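Long-range contacts in excinuclease ABC, subunit A. (PDB 2VF7), which binds DNA, zinc and ADP, and as a UvrA-family ABC protein probably couples ATP hydrolysis to recognition of damaged DNA: residues V230-T235 with P249-T254; V401-D406 with G430-F435; N506-N511 with S537-Q542; V587-K592 with E735-K740. The protein carries 1 engineered substitution. One frame throughout, in Å; residues are numbered along the deposited sequence. Where two conformers were deposited one is given.

Contact 1 (V230-T235 with P249-T254)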
# COMPACT_ATOMS: atom_id res chain seq x y z
N VAL A 230 35.43 -13.20 15.09
CA VAL A 230 36.12 -13.60 13.85
C VAL A 230 37.23 -12.69 13.37
O VAL A 230 37.17 -11.49 13.55
CB VAL A 230 35.23 -14.36 12.76
CG1 VAL A 230 33.72 -14.24 13.00
CG2 VAL A 230 35.61 -13.99 11.29
N TYR A 231 38.28 -13.29 12.82
CA TYR A 231 39.51 -12.60 12.43
C TYR A 231 39.84 -12.94 10.98
O TYR A 231 40.55 -13.92 10.72
CB TYR A 231 40.68 -13.03 13.33
CG TYR A 231 40.46 -12.89 14.82
CD1 TYR A 231 40.81 -11.71 15.48
CD2 TYR A 231 39.94 -13.93 15.58
CE1 TYR A 231 40.62 -11.56 16.85
CE2 TYR A 231 39.74 -13.79 16.96
CZ TYR A 231 40.09 -12.60 17.58
OH TYR A 231 39.94 -12.43 18.95
N PRO A 232 39.29 -12.15 10.03
CA PRO A 232 39.57 -12.25 8.60
C PRO A 232 41.06 -12.06 8.22
O PRO A 232 41.75 -11.20 8.77
CB PRO A 232 38.72 -11.12 8.01
CG PRO A 232 37.63 -10.89 9.00
CD PRO A 232 38.31 -11.08 10.31
N GLY A 233 41.54 -12.86 7.26
CA GLY A 233 42.88 -12.68 6.69
C GLY A 233 43.99 -13.21 7.59
O GLY A 233 45.16 -13.15 7.22
N LEU A 234 43.63 -13.72 8.77
CA LEU A 234 44.60 -14.42 9.60
C LEU A 234 44.68 -15.90 9.22
O LEU A 234 43.70 -16.53 8.82
CB LEU A 234 44.32 -14.27 11.10
CG LEU A 234 44.31 -12.89 11.80
CD1 LEU A 234 44.28 -13.07 13.32
CD2 LEU A 234 45.50 -12.06 11.40
N THR A 235 45.89 -16.42 9.36
CA THR A 235 46.17 -17.83 9.24
C THR A 235 45.64 -18.54 10.49
O THR A 235 45.51 -17.90 11.55
CB THR A 235 47.70 -18.02 9.02
OG1 THR A 235 47.93 -19.16 8.17
CG2 THR A 235 48.46 -18.18 10.32
N PRO A 249 38.27 -8.70 18.20
CA PRO A 249 37.71 -9.42 17.05
C PRO A 249 37.21 -8.43 16.03
O PRO A 249 36.63 -7.42 16.42
CB PRO A 249 36.51 -10.18 17.65
CG PRO A 249 36.61 -10.02 19.16
CD PRO A 249 37.41 -8.79 19.41
N SER A 250 37.43 -8.68 14.74
CA SER A 250 36.92 -7.79 13.70
C SER A 250 35.39 -7.67 13.78
O SER A 250 34.84 -6.57 13.72
CB SER A 250 37.35 -8.27 12.32
OG SER A 250 38.76 -8.45 12.24
N TYR A 251 34.72 -8.82 13.90
CA TYR A 251 33.29 -8.89 14.11
C TYR A 251 32.96 -10.17 14.86
O TYR A 251 33.85 -10.99 15.11
CB TYR A 251 32.51 -8.77 12.79
CG TYR A 251 32.72 -9.89 11.79
CD1 TYR A 251 33.81 -9.88 10.92
CD2 TYR A 251 31.79 -10.94 11.68
CE1 TYR A 251 34.01 -10.89 10.00
CE2 TYR A 251 31.98 -11.94 10.76
CZ TYR A 251 33.10 -11.91 9.91
OH TYR A 251 33.30 -12.90 8.99
N MET A 252 31.69 -10.30 15.27
CA MET A 252 31.16 -11.52 15.88
C MET A 252 30.35 -12.22 14.83
O MET A 252 29.40 -11.64 14.30
CB MET A 252 30.24 -11.20 17.07
CG MET A 252 30.89 -10.40 18.20
SD MET A 252 32.21 -11.29 19.06
CE MET A 252 31.46 -12.89 19.37
N GLY A 253 30.71 -13.48 14.54
CA GLY A 253 30.05 -14.24 13.48
C GLY A 253 29.10 -15.26 14.07
O GLY A 253 29.32 -15.73 15.18
N THR A 254 28.07 -15.64 13.30
CA THR A 254 27.08 -16.64 13.73
C THR A 254 27.10 -17.86 12.83
O THR A 254 26.92 -17.77 11.61
CB THR A 254 25.63 -16.03 13.79
OG1 THR A 254 25.66 -14.79 14.51
CG2 THR A 254 24.66 -16.98 14.50

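Contact 2 (V401-D406 with G430-F435)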
# COMPACT_ATOMS: atom_id res chain seq x y z
N VAL A 401 -16.36 2.97 -12.54
CA VAL A 401 -14.91 3.03 -12.80
C VAL A 401 -14.71 3.01 -14.33
O VAL A 401 -15.66 2.74 -15.06
CB VAL A 401 -14.08 1.86 -12.12
CG1 VAL A 401 -14.09 1.95 -10.62
CG2 VAL A 401 -14.56 0.48 -12.57
N VAL A 402 -13.50 3.33 -14.79
CA VAL A 402 -13.07 3.07 -16.16
C VAL A 402 -12.19 1.82 -16.24
O VAL A 402 -11.22 1.69 -15.50
CB VAL A 402 -12.19 4.20 -16.75
CG1 VAL A 402 -12.20 4.12 -18.30
CG2 VAL A 402 -12.66 5.56 -16.29
N TYR A 403 -12.52 0.92 -17.16
CA TYR A 403 -11.66 -0.23 -17.48
C TYR A 403 -10.77 0.09 -18.65
O TYR A 403 -11.24 0.54 -19.70
CB TYR A 403 -12.50 -1.47 -17.77
CG TYR A 403 -13.14 -2.04 -16.52
CD1 TYR A 403 -14.52 -1.91 -16.28
CD2 TYR A 403 -12.37 -2.70 -15.58
CE1 TYR A 403 -15.10 -2.45 -15.12
CE2 TYR A 403 -12.93 -3.23 -14.42
CZ TYR A 403 -14.30 -3.11 -14.20
OH TYR A 403 -14.83 -3.67 -13.04
N VAL A 404 -9.47 -0.12 -18.47
CA VAL A 404 -8.48 0.13 -19.52
C VAL A 404 -7.91 -1.21 -20.06
O VAL A 404 -7.22 -1.95 -19.35
CB VAL A 404 -7.35 1.06 -19.02
CG1 VAL A 404 -6.64 1.69 -20.20
CG2 VAL A 404 -7.91 2.15 -18.12
N LEU A 405 -8.26 -1.53 -21.30
CA LEU A 405 -7.91 -2.81 -21.90
C LEU A 405 -6.89 -2.67 -23.05
O LEU A 405 -6.89 -1.68 -23.79
CB LEU A 405 -9.17 -3.56 -22.35
CG LEU A 405 -10.26 -3.96 -21.34
CD1 LEU A 405 -11.52 -3.12 -21.50
CD2 LEU A 405 -10.67 -5.40 -21.57
N ASP A 406 -6.02 -3.66 -23.19
CA ASP A 406 -5.01 -3.66 -24.26
C ASP A 406 -5.10 -4.90 -25.14
O ASP A 406 -4.51 -5.93 -24.83
CB ASP A 406 -3.60 -3.52 -23.69
CG ASP A 406 -2.52 -3.67 -24.77
OD1 ASP A 406 -1.87 -4.73 -24.79
OD2 ASP A 406 -2.36 -2.75 -25.62
N GLY A 430 -23.21 -2.06 -16.78
CA GLY A 430 -23.15 -2.11 -15.32
C GLY A 430 -22.85 -0.78 -14.64
O GLY A 430 -22.79 -0.70 -13.42
N GLY A 431 -22.65 0.26 -15.46
CA GLY A 431 -22.35 1.61 -15.00
C GLY A 431 -20.91 2.06 -15.24
O GLY A 431 -20.50 3.10 -14.69
N ASN A 432 -20.16 1.31 -16.06
CA ASN A 432 -18.73 1.55 -16.28
C ASN A 432 -18.39 2.13 -17.67
O ASN A 432 -19.23 2.16 -18.56
CB ASN A 432 -17.91 0.27 -16.04
CG ASN A 432 -18.32 -0.46 -14.77
OD1 ASN A 432 -18.13 0.02 -13.66
ND2 ASN A 432 -18.87 -1.66 -14.94
N SER A 433 -17.14 2.58 -17.83
CA SER A 433 -16.61 3.11 -19.09
C SER A 433 -15.43 2.25 -19.52
O SER A 433 -14.67 1.76 -18.68
CB SER A 433 -16.12 4.56 -18.93
OG SER A 433 -17.08 5.39 -18.28
N LEU A 434 -15.25 2.09 -20.83
CA LEU A 434 -14.23 1.20 -21.35
C LEU A 434 -13.28 1.92 -22.31
O LEU A 434 -13.71 2.48 -23.32
CB LEU A 434 -14.89 -0.01 -22.04
CG LEU A 434 -15.88 -0.81 -21.17
CD1 LEU A 434 -17.07 -1.23 -21.99
CD2 LEU A 434 -15.22 -2.00 -20.57
N PHE A 435 -11.99 1.93 -21.97
CA PHE A 435 -10.97 2.46 -22.87
C PHE A 435 -10.18 1.27 -23.43
O PHE A 435 -9.50 0.58 -22.68
CB PHE A 435 -10.03 3.46 -22.16
CG PHE A 435 -10.69 4.77 -21.72
CD1 PHE A 435 -11.98 5.11 -22.12
CD2 PHE A 435 -9.98 5.66 -20.90
CE1 PHE A 435 -12.55 6.32 -21.70
CE2 PHE A 435 -10.55 6.86 -20.47
CZ PHE A 435 -11.83 7.19 -20.86
O HOH W 1 -17.72 5.41 -15.74

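Contact 3 (N506-N511 with S537-Q542). With ADP (adenosine-5'-diphosphate), chain D.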
# COMPACT_ATOMS: atom_id res chain seq x y z
N ASN A 506 4.45 -37.44 -35.70
CA ASN A 506 3.54 -38.55 -35.42
C ASN A 506 3.44 -38.89 -33.93
O ASN A 506 4.41 -38.73 -33.18
CB ASN A 506 3.99 -39.79 -36.20
CG ASN A 506 4.09 -39.54 -37.71
OD1 ASN A 506 3.10 -39.20 -38.36
ND2 ASN A 506 5.29 -39.73 -38.26
N GLY A 507 2.26 -39.35 -33.52
CA GLY A 507 2.02 -39.85 -32.16
C GLY A 507 2.12 -38.78 -31.09
O GLY A 507 2.70 -39.01 -30.03
N VAL A 508 1.54 -37.62 -31.39
CA VAL A 508 1.64 -36.44 -30.54
C VAL A 508 0.67 -36.54 -29.36
O VAL A 508 -0.50 -36.18 -29.50
CB VAL A 508 1.39 -35.13 -31.36
CG1 VAL A 508 1.72 -33.90 -30.54
CG2 VAL A 508 2.20 -35.13 -32.65
N THR A 509 1.14 -37.04 -28.22
CA THR A 509 0.36 -37.05 -26.98
C THR A 509 0.79 -35.89 -26.07
O THR A 509 1.99 -35.71 -25.80
CB THR A 509 0.42 -38.42 -26.23
OG1 THR A 509 0.08 -39.49 -27.13
CG2 THR A 509 -0.55 -38.45 -25.04
N ARG A 510 -0.19 -35.11 -25.61
CA ARG A 510 0.06 -33.85 -24.88
C ARG A 510 -1.27 -33.10 -24.67
O ARG A 510 -1.97 -32.77 -25.63
CB ARG A 510 1.05 -32.96 -25.65
CG ARG A 510 1.71 -31.86 -24.83
CD ARG A 510 3.23 -31.87 -25.05
NE ARG A 510 3.90 -30.82 -24.27
CZ ARG A 510 5.17 -30.86 -23.86
NH1 ARG A 510 5.93 -31.92 -24.13
NH2 ARG A 510 5.67 -29.84 -23.17
N ASN A 511 -1.61 -32.87 -23.40
CA ASN A 511 -2.84 -32.16 -23.03
C ASN A 511 -4.07 -32.76 -23.70
O ASN A 511 -4.46 -33.88 -23.36
CB ASN A 511 -2.72 -30.66 -23.34
CG ASN A 511 -1.57 -30.01 -22.61
OD1 ASN A 511 -1.03 -30.56 -21.66
ND2 ASN A 511 -1.19 -28.81 -23.05
N SER A 537 -0.99 -24.08 -30.14
CA SER A 537 0.12 -23.85 -29.24
C SER A 537 0.70 -25.16 -28.66
O SER A 537 1.92 -25.30 -28.54
CB SER A 537 -0.31 -22.84 -28.16
OG SER A 537 0.33 -23.06 -26.92
N THR A 538 -0.17 -26.12 -28.34
CA THR A 538 0.24 -27.44 -27.84
C THR A 538 0.94 -28.26 -28.92
O THR A 538 1.88 -28.99 -28.62
CB THR A 538 -0.96 -28.25 -27.27
OG1 THR A 538 -1.78 -27.39 -26.46
CG2 THR A 538 -0.49 -29.38 -26.40
N LEU A 539 0.48 -28.15 -30.17
CA LEU A 539 1.11 -28.82 -31.30
C LEU A 539 2.42 -28.16 -31.74
O LEU A 539 3.44 -28.83 -31.89
CB LEU A 539 0.15 -28.89 -32.49
CG LEU A 539 0.62 -29.57 -33.79
CD1 LEU A 539 0.79 -31.07 -33.63
CD2 LEU A 539 -0.35 -29.27 -34.91
N VAL A 540 2.38 -26.83 -31.94
CA VAL A 540 3.46 -26.11 -32.61
C VAL A 540 4.55 -25.65 -31.66
O VAL A 540 5.71 -26.00 -31.83
CB VAL A 540 2.92 -24.90 -33.42
CG1 VAL A 540 4.06 -24.15 -34.10
CG2 VAL A 540 1.88 -25.36 -34.45
N SER A 541 4.17 -24.85 -30.67
CA SER A 541 5.12 -24.30 -29.71
C SER A 541 5.66 -25.35 -28.75
O SER A 541 6.87 -25.44 -28.51
CB SER A 541 4.52 -23.12 -28.95
OG SER A 541 4.25 -22.06 -29.84
N GLN A 542 4.77 -26.17 -28.20
CA GLN A 542 5.20 -27.18 -27.25
C GLN A 542 5.73 -28.45 -27.92
O GLN A 542 6.91 -28.73 -27.84
CB GLN A 542 4.11 -27.48 -26.22
CG GLN A 542 3.65 -26.21 -25.46
CD GLN A 542 2.44 -26.46 -24.58
OE1 GLN A 542 2.33 -27.51 -23.93
NE2 GLN A 542 1.53 -25.49 -24.53
PB ADP D . -4.58 -22.86 -28.17
O1B ADP D . -5.28 -21.74 -27.45
O2B ADP D . -3.09 -22.72 -28.32
O3B ADP D . -5.29 -23.22 -29.44
PA ADP D . -3.58 -24.82 -26.27
O1A ADP D . -3.47 -24.07 -24.98
O2A ADP D . -2.37 -25.10 -27.10
O3A ADP D . -4.72 -24.16 -27.20
O5' ADP D . -4.16 -26.26 -25.84
C5' ADP D . -5.53 -26.46 -25.52
C4' ADP D . -5.75 -27.43 -24.38
O4' ADP D . -4.53 -27.76 -23.72
C3' ADP D . -6.61 -26.74 -23.34
O3' ADP D . -7.53 -27.68 -22.78
C2' ADP D . -5.63 -26.27 -22.29
O2' ADP D . -6.21 -26.10 -20.99
C1' ADP D . -4.56 -27.35 -22.35
N9 ADP D . -3.25 -26.81 -21.91
C8 ADP D . -2.41 -26.05 -22.65
N7 ADP D . -1.29 -25.72 -21.97
C5 ADP D . -1.42 -26.27 -20.74
C6 ADP D . -0.60 -26.31 -19.50
N6 ADP D . 0.60 -25.68 -19.46
N1 ADP D . -1.08 -27.00 -18.44
C2 ADP D . -2.28 -27.62 -18.47
N3 ADP D . -3.07 -27.63 -19.56
C4 ADP D . -2.71 -26.98 -20.71

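Contact 4 (V587-K592 with E735-K740)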
# COMPACT_ATOMS: atom_id res chain seq x y z
N VAL A 587 14.89 -22.53 -35.18
CA VAL A 587 14.88 -21.21 -34.57
C VAL A 587 13.47 -20.92 -34.09
O VAL A 587 12.54 -20.88 -34.89
CB VAL A 587 15.34 -20.12 -35.56
CG1 VAL A 587 14.98 -18.74 -35.03
CG2 VAL A 587 16.83 -20.23 -35.80
N ARG A 588 13.29 -20.74 -32.78
CA ARG A 588 11.98 -20.39 -32.28
C ARG A 588 11.94 -18.92 -31.89
O ARG A 588 12.87 -18.40 -31.28
CB ARG A 588 11.53 -21.31 -31.13
CG ARG A 588 11.84 -20.83 -29.71
CD ARG A 588 10.83 -21.36 -28.70
NE ARG A 588 9.46 -21.03 -29.09
CZ ARG A 588 8.40 -21.10 -28.28
NH1 ARG A 588 8.53 -21.50 -27.02
NH2 ARG A 588 7.20 -20.77 -28.76
N VAL A 589 10.86 -18.25 -32.27
CA VAL A 589 10.67 -16.84 -31.94
C VAL A 589 9.46 -16.68 -31.03
O VAL A 589 8.31 -16.79 -31.46
CB VAL A 589 10.58 -15.96 -33.21
CG1 VAL A 589 10.41 -14.51 -32.85
CG2 VAL A 589 11.84 -16.12 -34.05
N ASP A 590 9.76 -16.43 -29.76
CA ASP A 590 8.79 -16.26 -28.68
C ASP A 590 8.33 -14.81 -28.51
O ASP A 590 8.94 -13.87 -29.03
CB ASP A 590 9.38 -16.78 -27.35
CG ASP A 590 10.92 -16.56 -27.24
OD1 ASP A 590 11.55 -17.18 -26.35
OD2 ASP A 590 11.52 -15.78 -28.03
N GLN A 591 7.24 -14.64 -27.76
CA GLN A 591 6.70 -13.32 -27.42
C GLN A 591 7.40 -12.66 -26.22
O GLN A 591 7.25 -11.45 -26.00
CB GLN A 591 5.20 -13.44 -27.12
CG GLN A 591 4.86 -14.49 -26.05
CD GLN A 591 5.09 -15.93 -26.50
OE1 GLN A 591 5.63 -16.75 -25.75
NE2 GLN A 591 4.68 -16.24 -27.73
N LYS A 592 8.15 -13.47 -25.45
CA LYS A 592 8.85 -13.05 -24.22
C LYS A 592 9.79 -11.85 -24.45
O LYS A 592 10.18 -11.58 -25.59
CB LYS A 592 9.61 -14.23 -23.60
CG LYS A 592 8.95 -15.58 -23.79
CD LYS A 592 8.90 -16.43 -22.53
CE LYS A 592 7.76 -16.00 -21.62
NZ LYS A 592 7.20 -17.17 -20.85
N GLU A 735 7.06 -5.69 -30.08
CA GLU A 735 8.34 -5.00 -30.27
C GLU A 735 9.48 -5.94 -29.99
O GLU A 735 10.43 -5.98 -30.75
CB GLU A 735 8.45 -3.76 -29.39
CG GLU A 735 7.69 -2.57 -29.95
CD GLU A 735 7.44 -1.42 -28.96
OE1 GLU A 735 7.86 -1.44 -27.79
OE2 GLU A 735 6.79 -0.45 -29.39
N ALA A 736 9.39 -6.72 -28.90
CA ALA A 736 10.43 -7.71 -28.58
C ALA A 736 10.50 -8.89 -29.55
O ALA A 736 11.59 -9.40 -29.84
CB ALA A 736 10.28 -8.21 -27.17
N GLN A 737 9.34 -9.35 -30.01
CA GLN A 737 9.28 -10.43 -31.00
C GLN A 737 10.00 -10.06 -32.30
O GLN A 737 10.79 -10.84 -32.83
CB GLN A 737 7.82 -10.83 -31.29
CG GLN A 737 7.69 -12.05 -32.22
CD GLN A 737 6.39 -12.85 -32.05
OE1 GLN A 737 5.46 -12.42 -31.36
NE2 GLN A 737 6.35 -14.04 -32.68
N ARG A 738 9.72 -8.85 -32.79
CA ARG A 738 10.32 -8.34 -34.02
C ARG A 738 11.82 -8.06 -33.92
O ARG A 738 12.51 -8.11 -34.91
CB ARG A 738 9.56 -7.09 -34.50
CG ARG A 738 8.16 -7.36 -35.04
CD ARG A 738 7.49 -6.08 -35.50
NE ARG A 738 6.87 -5.32 -34.41
CZ ARG A 738 6.56 -4.02 -34.46
NH1 ARG A 738 6.82 -3.30 -35.56
NH2 ARG A 738 5.97 -3.43 -33.42
N ILE A 739 12.32 -7.74 -32.73
CA ILE A 739 13.77 -7.56 -32.50
C ILE A 739 14.49 -8.91 -32.65
O ILE A 739 15.55 -8.99 -33.28
CB ILE A 739 14.06 -6.93 -31.10
CG1 ILE A 739 13.29 -5.62 -30.90
CG2 ILE A 739 15.55 -6.71 -30.86
CD1 ILE A 739 13.59 -4.93 -29.58
N LYS A 740 13.90 -9.95 -32.07
CA LYS A 740 14.44 -11.31 -32.10
C LYS A 740 14.45 -11.84 -33.51
O LYS A 740 15.38 -12.54 -33.91
CB LYS A 740 13.59 -12.25 -31.25
CG LYS A 740 13.70 -12.06 -29.74
CD LYS A 740 12.53 -12.76 -29.11
CE LYS A 740 12.31 -12.30 -27.71
NZ LYS A 740 12.97 -13.22 -26.76

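Contact 1 (V230-T235 with P249-T254)
V230 lies over one face of the Y251 ring, the two side chains crossing obliquely. V230 CG1 sits 4.0 Å from the centroid of the Y251 ring and 27° off its normal, a CH-pi contact. The second methyl is shifted toward the phenol end: V230 CG2 is 3.5 Å from Y251 CZ. Y251 CG stands between its backbone N and carbonyl carbon (chi1 64°), which carries the ring to the side of V230. P232 approaches the same ring at the edge and near its plane, with CG 3.8 Å from Y251 CE1. CD of this proline also touches the S250 side chain, 3.3 Å from OG. The Y231 ring runs side by side with P249, pointing the same way, and its CE1 comes within 3.6 Å of P249 CA; its hydroxyl is hydrogen-bonded to M247 O. The backbones pair antiparallel: V230 N donates to Y251 O at 2.7 Å and nearly straight (171°), whereas S250 N to V230 O is weak. The pairing ends a two-stranded sheet, 227-230 with 251-254, within the UvrA DNA-binding domain. Beyond V230 a type II turn, Y231 to L234, leads into helix 236-245, where A242 and L243 pack on the Y231 ring.

Contact 2 (V401-D406 with G430-F435)
V402 and F435 form the central side-chain pair between two parallel strands, 402-406 and 433-435, whose axes come within 4.6 Å. Backbone hydrogen bonds set the register. S433 N donates to V401 O, Y403 N to S433 O, F435 N to Y403 O and L405 N to F435 O; the last three each measure 2.8 Å, and all four are nearly straight. Among apolar contacts, V402 CG1 stands anti to its backbone N (chi1 -160°) and lies 3.6 Å from the F435 ring centroid, only 7° off the normal, a centred CH-pi contact. An alanine at F435 would probably open a gap beneath this methyl and beside L57 of helix 49-69. On the face that carries Y403 and L434, L434 CD2 touches Y403 CB at 3.9 Å; it also meets L405 CD1 at 4.0 Å. Polar groups fringe the start of the pairing: N432 ND2 lies in the plane of the Y403 ring, at its edge, 3.9 Å from CE1, with amide and ring steeply turned against each other, and bonds to L427 O. S433 OG bonds to D36 N and, at 2.6 Å, to a water. The strands are joined through helix 417-428 as a beta-alpha-beta unit of the nucleotide-binding core. The run of hydrophobic residues ending in D406 is consistent with the Walker B strand of ABC ATPases.

Contact 3 (N506-N511 with S537-Q542)
T538 and Q542, on the helix that follows the P-loop of the second ADP site, meet R510, at the end of strand 502-510, and N511 just after it. The segment axes are 9.7 Å apart at closest approach and steeply crossed, at 105°, so the contact is made by side chains alone. T538 CG2, anti to its backbone N, is the shared methyl: R510 CG lies 3.7 Å from it and N511 ND2 3.5 Å. The R510 chain bends at chi2 (131°). Its guanidinium meets Q542 OE1 at the edge, in plane. R510 NE to Q542 OE1 is 3.7 Å, too long to be counted as a hydrogen bond, and the guanidinium and amide planes stand 70° apart. A long, weak ion pair joins R510 NH1 to D546. Deeper in, V508 CG1 touches L539 CD1 at 4.3 Å, while L539 also packs on L516, V518 and F520 of strand 516-521.

The surroundings are those of a Walker A motif, strand-loop-helix, with backbone amides directed at phosphate oxygens. S537 N donates to ADP O2B, a bond to be read with caution because the place of O2B is uncertain, and T538 N, weakly, to ADP O2A. The hydroxyl T538 OG1 donates to the same O2A, but at a modelled length so short that its exact geometry is doubtful. ADP is also hydrogen-bonded to G533 N, G535 N, K536 NZ and Y370 O. At the base, N511 ND2 comes to 3.0 Å from ADP C8, and its CB lies 3.4 Å from ADP O4', so the asparagine adjoins both the purine and the ribose. Q542 NE2 reaches toward ADP N7 at 3.8 Å. The helix widens here into a pi-type turn, with Q542 N bonded to S537 O.

Contact 4 (V587-K592 with E735-K740)
V589, the last residue of strand 585-589, packs through CG1 on Q737, in the helix that starts within the LSGGE sequence of an ABC signature motif. CG1 stands anti to its backbone N (chi1 -180°) and lies 3.7 Å from Q737 CG. The glutamine's amide is held elsewhere: NE2 donates to D758 O, and OE1 has a weak bond with T762 OG1. D590 follows, and its carboxylate, in the conformer described, forms a salt bridge with K740: NZ donates to OD2 at 3.2 Å, arriving from above the carboxylate plane, 52° out of it. The side chains cross at about a right angle, and K740 CD also touches OD2, at 3.4 Å. A methionine in place of K740 would probably leave the D590 carboxylate without its ionic mate across this contact. Q591 contributes only a loose approach, CA to Q737 OE1 at 4.2 Å; its place just beyond the strand is consistent with the glutamine of an ABC Q-loop. At K592 the backbone carbonyl faces the helix, with O 3.7 Å from A736 CB. K740 NZ also makes a weak hydrogen bond to P593 O, and its neighbouring carbon, K740 CE, lies 3.1 Å from K592 O.

Along the chain the four contacts come in series, each closing before the next opens. Contact 1 stands apart in the UvrA DNA-binding domain, its centre 50 to 61 Å from the other three. Contact 2 lies in the six-stranded sheet that includes 38-42 and 402-406; contacts 3 and 4 belong to the second ABC unit, where strand 585-589 of contact 4 joins a sheet of the same strand order and strand 502-510 of contact 3 a separate antiparallel one with 516-521 and 575-578. Contacts 3 and 4, centres 21 Å apart, touch where S541 OG meets R588 NH2 at 3.4 Å. Contacts 2 and 4 approach to about 10 Å between nearest atoms, consistent with two nucleotide-binding units packed together.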